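Local coordinates for protein Non-atp dependent l-selective hydantoinase (Arthrobacter aurescens, PDB 1GKR) that hydrolyses hydantoin derivatives with two zinc ions per subunit, favouring aryl over alkyl hydantoins, with a stereoselectivity that depends on the substrate, at residues 27-32 / 379-384; 51-56 / 388-393; 86-91 / 424-429; 181-186 / 237-242. All coordinates share one frame; numbering follows the deposited sequence.

How the interactions relate
Interactions 1, 2 and 3 are a cluster, each touching the other two. Their centres lie about 13 Å (1 and 2), 8 Å (2 and 3) and 14 Å (1 and 3) apart. Their first segments come in the order 27-32, 51-56, 86-91, and their partners in the same order, 379-384, 388-393, 424-429. Strand 51-62 neighbours 87-92, and strand 389-393 neighbours 418-428. Interactions 2 and 3 thus join the barrel to the beta-rich domain. Interaction 4 uses residues between these two groups. Its centre is 26 Å from that of interaction 3. It holds a zinc ion of the active site, on the opposite side of the chain's centre.

Interaction 1: 27-32 / 379-384; sequences GKVAAI and GTLQVG
Val29 and Gly384 make the one hydrogen bond between two segments that do not run side by side. Strand 28-32 and the loop piece 381-384 have directions 117° apart, so the loop passes across the strand. Gly384 N reaches Val29 O at 3.0 Å. The bond is nearly straight, 169° at the hydrogen, and lies in the carbonyl plane. The same oxygen receives a CA-H contact from Val383 CA at 3.6 Å.

The Val29 side chain faces the loop. Its CG1 is anti to the backbone N (chi1 178°) and CG2 lies beside that N. Val29 meets Gln382 O with its branch carbon CB at 3.1 Å, and the two methyls lie on it at 3.6 Å. CG2 also meets Leu381 CD1 at 4.2 Å. Farther along the strand, Ile32 has an extended outer arm. Its CD1 lies 3.3 Å from Leu381 O, an apolar tip against a carbonyl. Coming from the loop, Val383 CG2 lies 3.9 Å from Ala31 CA. At the exposed end, Lys28 lays its aliphatic CE beside Gly384 O at 3.9 Å.

The positive phi of Gly384 puts the chain in a bend that suits glycine. Gln382 O is hydrogen-bonded to Ser385 OG. Ala31 and Ile32 also pair antiparallel with a strand of the second subunit, so the sheet continues across the interface. Ala30 and Ala31 both face Leu23 on strand 16-25. This is a classic beta bulge, here in the strand that carries the sheet of the beta-rich domain into the second subunit.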
loop_
_atom_site.group_PDB
_atom_site.type_symbol
_atom_site.label_atom_id
_atom_site.label_comp_id
_atom_site.label_asym_id
_atom_site.label_seq_id
_atom_site.Cartn_x
_atom_site.Cartn_y
_atom_site.Cartn_z
ATOM N N GLY A 27 35.097 -30.697 20.101
ATOM C CA GLY A 27 34.280 -30.378 18.945
ATOM C C GLY A 27 33.547 -29.052 18.919
ATOM O O GLY A 27 32.835 -28.762 17.962
ATOM N N LYS A 28 33.698 -28.236 19.954
ATOM C CA LYS A 28 33.017 -26.955 19.961
ATOM C C LYS A 28 33.974 -25.822 20.246
ATOM O O LYS A 28 35.097 -26.038 20.690
ATOM C CB LYS A 28 31.892 -26.974 20.986
ATOM C CG LYS A 28 31.987 -28.137 21.927
ATOM C CD LYS A 28 30.761 -28.253 22.809
ATOM C CE LYS A 28 29.538 -28.621 21.999
ATOM N NZ LYS A 28 28.366 -28.869 22.891
ATOM N N VAL A 29 33.539 -24.607 19.954
ATOM C CA VAL A 29 34.375 -23.448 20.211
ATOM C C VAL A 29 34.461 -23.305 21.725
ATOM O O VAL A 29 33.442 -23.163 22.403
ATOM C CB VAL A 29 33.761 -22.169 19.617
ATOM C CG1 VAL A 29 34.631 -20.975 19.940
ATOM C CG2 VAL A 29 33.616 -22.317 18.117
ATOM N N ALA A 30 35.676 -23.360 22.253
ATOM C CA ALA A 30 35.873 -23.238 23.688
ATOM C C ALA A 30 36.209 -21.792 24.049
ATOM O O ALA A 30 35.926 -21.330 25.162
ATOM C CB ALA A 30 36.985 -24.160 24.127
ATOM N N ALA A 31 36.800 -21.075 23.096
ATOM C CA ALA A 31 37.175 -19.691 23.329
ATOM C C ALA A 31 37.541 -18.945 22.059
ATOM O O ALA A 31 37.906 -19.539 21.045
ATOM C CB ALA A 31 38.338 -19.643 24.278
ATOM N N ILE A 32 37.428 -17.627 22.135
ATOM C CA ILE A 32 37.801 -16.741 21.043
ATOM C C ILE A 32 38.652 -15.695 21.733
ATOM O O ILE A 32 38.200 -15.036 22.675
ATOM C CB ILE A 32 36.592 -16.061 20.418
ATOM C CG1 ILE A 32 35.653 -17.130 19.857
ATOM C CG2 ILE A 32 37.053 -15.076 19.346
ATOM C CD1 ILE A 32 34.397 -16.579 19.245
ATOM N N GLY A 379 25.874 -22.391 12.220
ATOM C CA GLY A 379 25.590 -21.035 11.795
ATOM C C GLY A 379 26.427 -19.896 12.324
ATOM O O GLY A 379 26.315 -18.810 11.775
ATOM N N THR A 380 27.198 -20.101 13.394
ATOM C CA THR A 380 28.109 -19.067 13.926
ATOM C C THR A 380 29.228 -19.701 14.700
ATOM O O THR A 380 29.193 -20.888 15.015
ATOM C CB THR A 380 27.499 -18.023 14.934
ATOM O OG1 THR A 380 26.612 -18.671 15.852
ATOM C CG2 THR A 380 26.825 -16.880 14.198
ATOM N N LEU A 381 30.217 -18.879 15.015
ATOM C CA LEU A 381 31.355 -19.313 15.784
ATOM C C LEU A 381 31.337 -18.570 17.122
ATOM O O LEU A 381 31.953 -17.525 17.270
ATOM C CB LEU A 381 32.652 -19.013 15.024
ATOM C CG LEU A 381 33.299 -19.994 14.029
ATOM C CD1 LEU A 381 32.636 -21.350 14.102
ATOM C CD2 LEU A 381 33.228 -19.419 12.634
ATOM N N GLN A 382 30.598 -19.084 18.088
ATOM C CA GLN A 382 30.569 -18.453 19.397
ATOM C C GLN A 382 30.957 -19.508 20.404
ATOM O O GLN A 382 31.028 -20.682 20.067
ATOM C CB GLN A 382 29.180 -17.928 19.725
ATOM C CG GLN A 382 28.702 -16.866 18.765
ATOM C CD GLN A 382 27.390 -16.239 19.198
ATOM O OE1 GLN A 382 26.609 -15.757 18.365
ATOM N NE2 GLN A 382 27.142 -16.234 20.509
ATOM N N VAL A 383 31.224 -19.109 21.638
ATOM C CA VAL A 383 31.583 -20.094 22.635
ATOM C C VAL A 383 30.361 -20.989 22.792
ATOM O O VAL A 383 29.252 -20.492 23.001
ATOM C CB VAL A 383 31.957 -19.416 23.967
ATOM C CG1 VAL A 383 31.889 -20.414 25.114
ATOM C CG2 VAL A 383 33.363 -18.839 23.864
ATOM N N GLY A 384 30.567 -22.300 22.640
ATOM C CA GLY A 384 29.481 -23.259 22.756
ATOM C C GLY A 384 29.000 -23.877 21.447
ATOM O O GLY A 384 28.362 -24.936 21.463
#

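Interaction 2: 51-56 / 388-393; sequences FVMPGV and DLLILD
Phe51 meets Leu392 through CB rather than through its ring; the two CB atoms are 4.3 Å apart. The ring leads away from strand 389-393, toward Leu394 and Leu357. The Pro54 ring also turns away, touching Asp388 O with CB at its rim. The Asp388 carboxylate is held elsewhere, by Arg429 N at OD1 and by a salt bridge to Lys378 at OD2.

Leu392 N gives a nearly straight bond to Phe51 O, 2.8 Å. Met53 and Leu390 form a hydrogen-bonded pair. Gly55 N reaches Asp388 O at 2.8 Å, but from 54° above the carbonyl plane.

Met53 and Leu392 pack at about a right angle. Met53 CG sits between the backbone N and carbonyl carbon (chi1 64°), and SD lies 3.7 Å from Leu392 CD2. Leu390 CB meets Met53 CG on the same face at 4.0 Å. Helix 357-372 packs on Met53, and Thr426 on Leu390. Val52 shares the other face with Ile391, and its CG1 also touches Leu389 CB at 3.9 Å. A water accepts from Phe51 N and donates weakly to Leu392 O. The antiparallel pair splays at Pro54 and joins strand 51-62, which runs to zinc ligands His60 and His62, to strand 389-393.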
loop_
_atom_site.group_PDB
_atom_site.type_symbol
_atom_site.label_atom_id
_atom_site.label_comp_id
_atom_site.label_asym_id
_atom_site.label_seq_id
_atom_site.Cartn_x
_atom_site.Cartn_y
_atom_site.Cartn_z
ATOM N N PHE A 51 40.126 -14.818 5.604
ATOM C CA PHE A 51 38.804 -14.765 6.200
ATOM C C PHE A 51 38.366 -16.145 6.674
ATOM O O PHE A 51 38.555 -17.151 5.975
ATOM C CB PHE A 51 37.793 -14.243 5.192
ATOM C CG PHE A 51 37.969 -12.807 4.871
ATOM C CD1 PHE A 51 37.692 -11.833 5.827
ATOM C CD2 PHE A 51 38.458 -12.416 3.630
ATOM C CE1 PHE A 51 37.903 -10.486 5.551
ATOM C CE2 PHE A 51 38.675 -11.072 3.337
ATOM C CZ PHE A 51 38.397 -10.102 4.302
ATOM N N VAL A 52 37.797 -16.192 7.872
ATOM C CA VAL A 52 37.287 -17.436 8.411
ATOM C C VAL A 52 35.798 -17.208 8.657
ATOM O O VAL A 52 35.418 -16.195 9.233
ATOM C CB VAL A 52 37.988 -17.807 9.724
ATOM C CG1 VAL A 52 37.305 -19.015 10.359
ATOM C CG2 VAL A 52 39.444 -18.131 9.447
ATOM N N MET A 53 34.955 -18.130 8.196
ATOM C CA MET A 53 33.508 -18.000 8.372
ATOM C C MET A 53 32.914 -19.305 8.878
ATOM O O MET A 53 33.562 -20.352 8.831
ATOM C CB MET A 53 32.837 -17.624 7.051
ATOM C CG MET A 53 32.968 -18.681 5.981
ATOM S SD MET A 53 32.174 -18.196 4.443
ATOM C CE MET A 53 30.567 -18.824 4.687
ATOM N N PRO A 54 31.671 -19.262 9.385
ATOM C CA PRO A 54 31.060 -20.499 9.880
ATOM C C PRO A 54 30.753 -21.404 8.698
ATOM O O PRO A 54 30.623 -20.926 7.564
ATOM C CB PRO A 54 29.781 -20.010 10.563
ATOM C CG PRO A 54 30.089 -18.577 10.891
ATOM C CD PRO A 54 30.804 -18.107 9.668
ATOM N N GLY A 55 30.648 -22.703 8.959
ATOM C CA GLY A 55 30.335 -23.617 7.887
ATOM C C GLY A 55 28.996 -23.219 7.294
ATOM O O GLY A 55 28.102 -22.757 8.007
ATOM N N VAL A 56 28.850 -23.374 5.986
ATOM C CA VAL A 56 27.593 -23.034 5.337
ATOM C C VAL A 56 26.517 -24.046 5.716
ATOM O O VAL A 56 26.785 -25.244 5.778
ATOM C CB VAL A 56 27.741 -23.041 3.821
ATOM C CG1 VAL A 56 26.368 -22.998 3.166
ATOM C CG2 VAL A 56 28.593 -21.849 3.396
ATOM N N ASP A 388 32.574 -25.352 13.383
ATOM C CA ASP A 388 32.432 -25.578 11.947
ATOM C C ASP A 388 32.932 -24.341 11.196
ATOM O O ASP A 388 32.227 -23.345 11.118
ATOM C CB ASP A 388 30.967 -25.856 11.587
ATOM C CG ASP A 388 30.451 -27.175 12.171
ATOM O OD1 ASP A 388 31.220 -27.872 12.860
ATOM O OD2 ASP A 388 29.266 -27.522 11.946
ATOM N N LEU A 389 34.151 -24.391 10.661
ATOM C CA LEU A 389 34.675 -23.240 9.943
ATOM C C LEU A 389 35.118 -23.565 8.552
ATOM O O LEU A 389 35.243 -24.716 8.151
ATOM C CB LEU A 389 35.919 -22.615 10.580
ATOM C CG LEU A 389 36.572 -22.761 11.945
ATOM C CD1 LEU A 389 35.718 -23.525 12.906
ATOM C CD2 LEU A 389 37.885 -23.431 11.737
ATOM N N LEU A 390 35.424 -22.488 7.854
ATOM C CA LEU A 390 35.931 -22.529 6.506
ATOM C C LEU A 390 37.023 -21.462 6.482
ATOM O O LEU A 390 36.816 -20.341 6.959
ATOM C CB LEU A 390 34.847 -22.147 5.485
ATOM C CG LEU A 390 33.503 -22.885 5.432
ATOM C CD1 LEU A 390 32.719 -22.448 4.195
ATOM C CD2 LEU A 390 33.750 -24.373 5.380
ATOM N N ILE A 391 38.203 -21.815 5.992
ATOM C CA ILE A 391 39.243 -20.818 5.841
ATOM C C ILE A 391 39.054 -20.489 4.361
ATOM O O ILE A 391 39.069 -21.380 3.517
ATOM C CB ILE A 391 40.643 -21.390 6.095
ATOM C CG1 ILE A 391 40.788 -21.750 7.575
ATOM C CG2 ILE A 391 41.696 -20.361 5.705
ATOM C CD1 ILE A 391 42.146 -22.299 7.961
ATOM N N LEU A 392 38.828 -19.222 4.050
ATOM C CA LEU A 392 38.602 -18.818 2.673
ATOM C C LEU A 392 39.838 -18.300 1.967
ATOM O O LEU A 392 40.827 -17.968 2.590
ATOM C CB LEU A 392 37.528 -17.731 2.625
ATOM C CG LEU A 392 36.065 -18.141 2.459
ATOM C CD1 LEU A 392 35.701 -19.291 3.363
ATOM C CD2 LEU A 392 35.211 -16.929 2.755
ATOM N N ASP A 393 39.767 -18.251 0.649
ATOM C CA ASP A 393 40.847 -17.716 -0.152
ATOM C C ASP A 393 40.125 -16.973 -1.266
ATOM O O ASP A 393 39.604 -17.596 -2.197
ATOM C CB ASP A 393 41.704 -18.830 -0.739
ATOM C CG ASP A 393 42.976 -18.305 -1.380
ATOM O OD1 ASP A 393 42.915 -17.299 -2.119
ATOM O OD2 ASP A 393 44.043 -18.905 -1.149
HETATM O O HOH W 1 40.525 -15.079 2.695
#

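Interaction 3: 86-91 / 424-429; sequences GITTII and VLTMVR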
loop_
_atom_site.group_PDB
_atom_site.type_symbol
_atom_site.label_atom_id
_atom_site.label_comp_id
_atom_site.label_asym_id
_atom_site.label_seq_id
_atom_site.Cartn_x
_atom_site.Cartn_y
_atom_site.Cartn_z
ATOM N N GLY A 86 32.395 -26.385 1.201
ATOM C CA GLY A 86 32.273 -25.590 2.409
ATOM C C GLY A 86 30.931 -25.687 3.118
ATOM O O GLY A 86 30.667 -24.925 4.051
ATOM N N ILE A 87 30.079 -26.610 2.682
ATOM C CA ILE A 87 28.771 -26.793 3.299
ATOM C C ILE A 87 28.905 -27.865 4.371
ATOM O O ILE A 87 28.975 -29.052 4.079
ATOM C CB ILE A 87 27.724 -27.197 2.234
ATOM C CG1 ILE A 87 27.583 -26.052 1.230
ATOM C CG2 ILE A 87 26.377 -27.535 2.876
ATOM C CD1 ILE A 87 26.593 -26.334 0.133
ATOM N N THR A 88 28.937 -27.429 5.623
ATOM C CA THR A 88 29.114 -28.336 6.747
ATOM C C THR A 88 27.858 -29.009 7.295
ATOM O O THR A 88 27.951 -30.022 7.981
ATOM C CB THR A 88 29.851 -27.618 7.860
ATOM O OG1 THR A 88 29.166 -26.396 8.161
ATOM C CG2 THR A 88 31.279 -27.304 7.405
ATOM N N THR A 89 26.685 -28.438 7.060
ATOM C CA THR A 89 25.481 -29.142 7.479
ATOM C C THR A 89 24.385 -28.928 6.433
ATOM O O THR A 89 24.199 -27.823 5.904
ATOM C CB THR A 89 24.976 -28.793 8.930
ATOM O OG1 THR A 89 23.737 -28.096 8.854
ATOM C CG2 THR A 89 25.974 -27.999 9.693
ATOM N N ILE A 90 23.706 -30.024 6.103
ATOM C CA ILE A 90 22.654 -30.017 5.106
ATOM C C ILE A 90 21.345 -30.472 5.732
ATOM O O ILE A 90 21.329 -31.131 6.776
ATOM C CB ILE A 90 22.977 -31.000 3.942
ATOM C CG1 ILE A 90 22.987 -32.440 4.466
ATOM C CG2 ILE A 90 24.333 -30.695 3.343
ATOM C CD1 ILE A 90 23.170 -33.475 3.402
ATOM N N ILE A 91 20.244 -30.108 5.093
ATOM C CA ILE A 91 18.950 -30.547 5.554
ATOM C C ILE A 91 18.351 -31.220 4.318
ATOM O O ILE A 91 18.010 -30.537 3.361
ATOM C CB ILE A 91 18.106 -29.355 6.023
ATOM C CG1 ILE A 91 18.962 -28.439 6.905
ATOM C CG2 ILE A 91 16.944 -29.845 6.867
ATOM C CD1 ILE A 91 18.181 -27.335 7.609
ATOM N N VAL A 424 39.148 -23.251 1.305
ATOM C CA VAL A 424 40.334 -24.077 1.068
ATOM C C VAL A 424 40.578 -25.042 2.223
ATOM O O VAL A 424 41.526 -25.818 2.211
ATOM C CB VAL A 424 41.612 -23.207 0.893
ATOM C CG1 VAL A 424 41.418 -22.214 -0.236
ATOM C CG2 VAL A 424 41.919 -22.467 2.189
ATOM N N LEU A 425 39.724 -24.978 3.230
ATOM C CA LEU A 425 39.833 -25.845 4.398
ATOM C C LEU A 425 38.434 -25.805 4.976
ATOM O O LEU A 425 37.828 -24.742 5.089
ATOM C CB LEU A 425 40.825 -25.261 5.415
ATOM C CG LEU A 425 41.191 -25.872 6.786
ATOM C CD1 LEU A 425 39.968 -26.168 7.626
ATOM C CD2 LEU A 425 41.981 -27.122 6.577
ATOM N N THR A 426 37.894 -26.961 5.306
ATOM C CA THR A 426 36.582 -26.964 5.894
ATOM C C THR A 426 36.592 -27.985 7.005
ATOM O O THR A 426 37.058 -29.111 6.817
ATOM C CB THR A 426 35.464 -27.254 4.840
ATOM O OG1 THR A 426 34.638 -28.328 5.295
ATOM C CG2 THR A 426 36.047 -27.565 3.490
ATOM N N MET A 427 36.144 -27.569 8.186
ATOM C CA MET A 427 36.102 -28.485 9.305
ATOM C C MET A 427 34.759 -28.470 9.990
ATOM O O MET A 427 34.080 -27.432 10.042
ATOM C CB MET A 427 37.195 -28.171 10.338
ATOM C CG MET A 427 37.004 -26.922 11.187
ATOM S SD MET A 427 37.924 -26.998 12.789
ATOM C CE MET A 427 39.599 -26.801 12.273
ATOM N N VAL A 428 34.351 -29.638 10.477
ATOM C CA VAL A 428 33.103 -29.715 11.210
ATOM C C VAL A 428 33.422 -30.355 12.552
ATOM O O VAL A 428 34.177 -31.332 12.624
ATOM C CB VAL A 428 31.978 -30.484 10.435
ATOM C CG1 VAL A 428 32.458 -30.844 9.070
ATOM C CG2 VAL A 428 31.496 -31.687 11.228
ATOM N N ARG A 429 32.869 -29.758 13.609
ATOM C CA ARG A 429 33.077 -30.210 14.973
ATOM C C ARG A 429 34.555 -30.426 15.312
ATOM O O ARG A 429 34.954 -31.442 15.894
ATOM C CB ARG A 429 32.249 -31.464 15.239
ATOM C CG ARG A 429 30.788 -31.145 15.442
ATOM C CD ARG A 429 29.927 -32.390 15.575
ATOM N NE ARG A 429 29.848 -33.131 14.322
ATOM C CZ ARG A 429 30.564 -34.213 14.044
ATOM N NH1 ARG A 429 31.416 -34.690 14.937
ATOM N NH2 ARG A 429 30.437 -34.813 12.867
#
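Thr88 turns its methyl, not its hydroxyl, toward Thr426, Met427 and Val428. With chi1 at 53°, OG1 sits between the backbone N and the carbonyl carbon. CG2 is then anti to the carbonyl carbon and beside the N. It points out from strand 87-91 at the strand 425-428.

There CG2 finds three neighbours. It is 3.8 Å from Met427 O, 4.1 Å from Val428 CG1 and 4.1 Å from Thr426 OG1. The Thr88 and Val428 side chains slide past each other in opposite directions and meet by their methyls. Met427 takes part through its backbone carbonyl, while its side chain starts away from Thr88. Thr426 and Val428, both facing Thr88, are alternate residues of the strand.

Gly86 adds a lighter touch, with CA 4.3 Å from Thr426 CB. It ends helix 75-85 in a Schellman motif. At its backbone angles a side chain would press on the carbonyl oxygen of the residue before. The hydroxyl of Thr426 bonds weakly back to Ala83 O in that helix.

The two strands are not paired. Their axes stay 7.7 Å apart and run 38° from parallel. Val56 on strand 51-62 bonds to Gly86, and Leu389 on strand 389-393 bonds to Met427. Asp388 packs against both Thr88 and Val428. The contact therefore joins an early barrel strand to the late part of the beta-rich domain. It buries just 168 Å² and includes no bond between polar groups, which implies weak van der Waals packing, with a methyl against a carbonyl and a second methyl.

Interaction 4: 181-186 / 237-242; sequences VVHAEN and VLHVSN. With ZN (zinc ion), chain E.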
loop_
_atom_site.group_PDB
_atom_site.type_symbol
_atom_site.label_atom_id
_atom_site.label_comp_id
_atom_site.label_asym_id
_atom_site.label_seq_id
_atom_site.Cartn_x
_atom_site.Cartn_y
_atom_site.Cartn_z
ATOM N N VAL A 181 8.123 -25.429 4.631
ATOM C CA VAL A 181 8.663 -24.747 3.470
ATOM C C VAL A 181 7.804 -25.266 2.335
ATOM O O VAL A 181 7.334 -26.399 2.390
ATOM C CB VAL A 181 10.165 -25.096 3.233
ATOM C CG1 VAL A 181 10.951 -24.836 4.482
ATOM C CG2 VAL A 181 10.335 -26.535 2.815
ATOM N N VAL A 182 7.567 -24.454 1.315
ATOM C CA VAL A 182 6.742 -24.914 0.205
ATOM C C VAL A 182 7.350 -24.530 -1.123
ATOM O O VAL A 182 8.158 -23.609 -1.205
ATOM C CB VAL A 182 5.310 -24.301 0.235
ATOM C CG1 VAL A 182 4.714 -24.421 1.596
ATOM C CG2 VAL A 182 5.356 -22.869 -0.174
ATOM N N HIS A 183 6.959 -25.265 -2.156
ATOM C CA HIS A 183 7.383 -24.981 -3.518
ATOM C C HIS A 183 6.137 -24.256 -4.024
ATOM O O HIS A 183 5.075 -24.869 -4.189
ATOM C CB HIS A 183 7.599 -26.277 -4.305
ATOM C CG HIS A 183 7.916 -26.055 -5.752
ATOM N ND1 HIS A 183 9.121 -26.425 -6.316
ATOM C CD2 HIS A 183 7.188 -25.489 -6.748
ATOM C CE1 HIS A 183 9.123 -26.097 -7.596
ATOM N NE2 HIS A 183 7.963 -25.525 -7.884
ATOM N N ALA A 184 6.239 -22.956 -4.253
ATOM C CA ALA A 184 5.055 -22.231 -4.677
ATOM C C ALA A 184 4.886 -21.922 -6.148
ATOM O O ALA A 184 5.501 -20.999 -6.674
ATOM C CB ALA A 184 4.920 -20.943 -3.874
ATOM N N GLU A 185 4.039 -22.707 -6.804
ATOM C CA GLU A 185 3.693 -22.486 -8.206
ATOM C C GLU A 185 2.257 -22.934 -8.360
ATOM O O GLU A 185 1.728 -23.620 -7.495
ATOM C CB GLU A 185 4.595 -23.269 -9.151
ATOM C CG GLU A 185 5.993 -22.692 -9.241
ATOM C CD GLU A 185 6.753 -23.212 -10.430
ATOM O OE1 GLU A 185 7.369 -24.299 -10.327
ATOM O OE2 GLU A 185 6.712 -22.529 -11.472
ATOM N N ASN A 186 1.607 -22.529 -9.439
ATOM C CA ASN A 186 0.228 -22.940 -9.638
ATOM C C ASN A 186 0.201 -24.116 -10.617
ATOM O O ASN A 186 0.366 -23.949 -11.826
ATOM C CB ASN A 186 -0.608 -21.784 -10.174
ATOM C CG ASN A 186 -2.075 -22.089 -10.129
ATOM O OD1 ASN A 186 -2.523 -23.089 -10.685
ATOM N ND2 ASN A 186 -2.839 -21.243 -9.452
ATOM N N VAL A 237 9.341 -19.612 1.852
ATOM C CA VAL A 237 9.045 -19.910 0.460
ATOM C C VAL A 237 10.377 -20.248 -0.207
ATOM O O VAL A 237 11.290 -19.424 -0.254
ATOM C CB VAL A 237 8.395 -18.726 -0.251
ATOM C CG1 VAL A 237 8.158 -19.067 -1.721
ATOM C CG2 VAL A 237 7.084 -18.376 0.444
ATOM N N LEU A 238 10.482 -21.479 -0.702
ATOM C CA LEU A 238 11.690 -21.989 -1.343
ATOM C C LEU A 238 11.925 -21.390 -2.706
ATOM O O LEU A 238 10.999 -20.883 -3.345
ATOM C CB LEU A 238 11.600 -23.505 -1.477
ATOM C CG LEU A 238 11.469 -24.303 -0.182
ATOM C CD1 LEU A 238 11.162 -25.744 -0.507
ATOM C CD2 LEU A 238 12.751 -24.200 0.605
ATOM N N HIS A 239 13.180 -21.465 -3.140
ATOM C CA HIS A 239 13.627 -20.951 -4.441
ATOM C C HIS A 239 12.706 -19.959 -5.137
ATOM O O HIS A 239 11.980 -20.336 -6.059
ATOM C CB HIS A 239 13.875 -22.104 -5.399
ATOM C CG HIS A 239 12.786 -23.125 -5.382
ATOM N ND1 HIS A 239 11.452 -22.782 -5.352
ATOM C CD2 HIS A 239 12.827 -24.478 -5.400
ATOM C CE1 HIS A 239 10.716 -23.880 -5.352
ATOM N NE2 HIS A 239 11.526 -24.922 -5.381
ATOM N N VAL A 240 12.732 -18.705 -4.684
ATOM C CA VAL A 240 11.947 -17.639 -5.296
ATOM C C VAL A 240 12.822 -17.125 -6.441
ATOM O O VAL A 240 13.945 -16.663 -6.220
ATOM C CB VAL A 240 11.674 -16.524 -4.292
ATOM C CG1 VAL A 240 11.043 -15.325 -4.991
ATOM C CG2 VAL A 240 10.756 -17.052 -3.219
ATOM N N SER A 241 12.299 -17.203 -7.660
ATOM C CA SER A 241 13.056 -16.837 -8.854
ATOM C C SER A 241 13.016 -15.406 -9.347
ATOM O O SER A 241 13.848 -15.041 -10.176
ATOM C CB SER A 241 12.597 -17.686 -10.024
ATOM O OG SER A 241 11.348 -17.193 -10.494
ATOM N N ASN A 242 12.062 -14.607 -8.876
ATOM C CA ASN A 242 11.933 -13.248 -9.380
ATOM C C ASN A 242 11.797 -12.152 -8.328
ATOM O O ASN A 242 11.261 -12.374 -7.251
ATOM C CB ASN A 242 10.748 -13.204 -10.337
ATOM C CG ASN A 242 9.424 -13.239 -9.610
ATOM O OD1 ASN A 242 8.939 -12.212 -9.130
ATOM N ND2 ASN A 242 8.836 -14.424 -9.507
HETATM ZN ZN ZN E . 10.963 -27.096 -5.725
HETATM O O HOH W 2 8.682 -21.808 -4.275
#
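His183 and His239 form the tight part of the contact, because both hold one zinc ion. His183 ND1 binds it at 2.0 Å and His239 NE2 at 2.3 Å. These two nitrogens are 3.0 Å apart without being hydrogen-bonded to each other. The rings make an offset edge-to-face pair, with planes at 77°. The edge of His239 comes over the face of His183, and CE1 lies toward its rim. His183 CG is anti to the backbone N (chi1 175°), which carries the ring out to the metal.

Nearer the strand, away from the metal, Val181 CG2 packs on Leu238 CD1 at 3.5 Å. Val182 and Val237 are a parallel bridge, and Leu238 N bonds to Val182 O.

The looser part lies just past this bridge. Ala184 N and Leu238 O are joined through water 2, at 2.7 Å from each. Ala184 CB and Val237 CG1 touch at 4.3 Å. Beyond, the segments part to separate helices, which Asn186 and Asn242 each cap. Even here the residues are buried.

His183 NE2 donates to Glu185 OE1, in the ring plane and on the anti lone pair. Gln212 and Gln216 hold the other carboxylate oxygen. The carboxylated Lys147 completes the protein ligands of this zinc. The site lies at barrel strand ends. The Glu185 bond probably fixes the rotation of the His183 ring and would make ND1 a stronger zinc ligand.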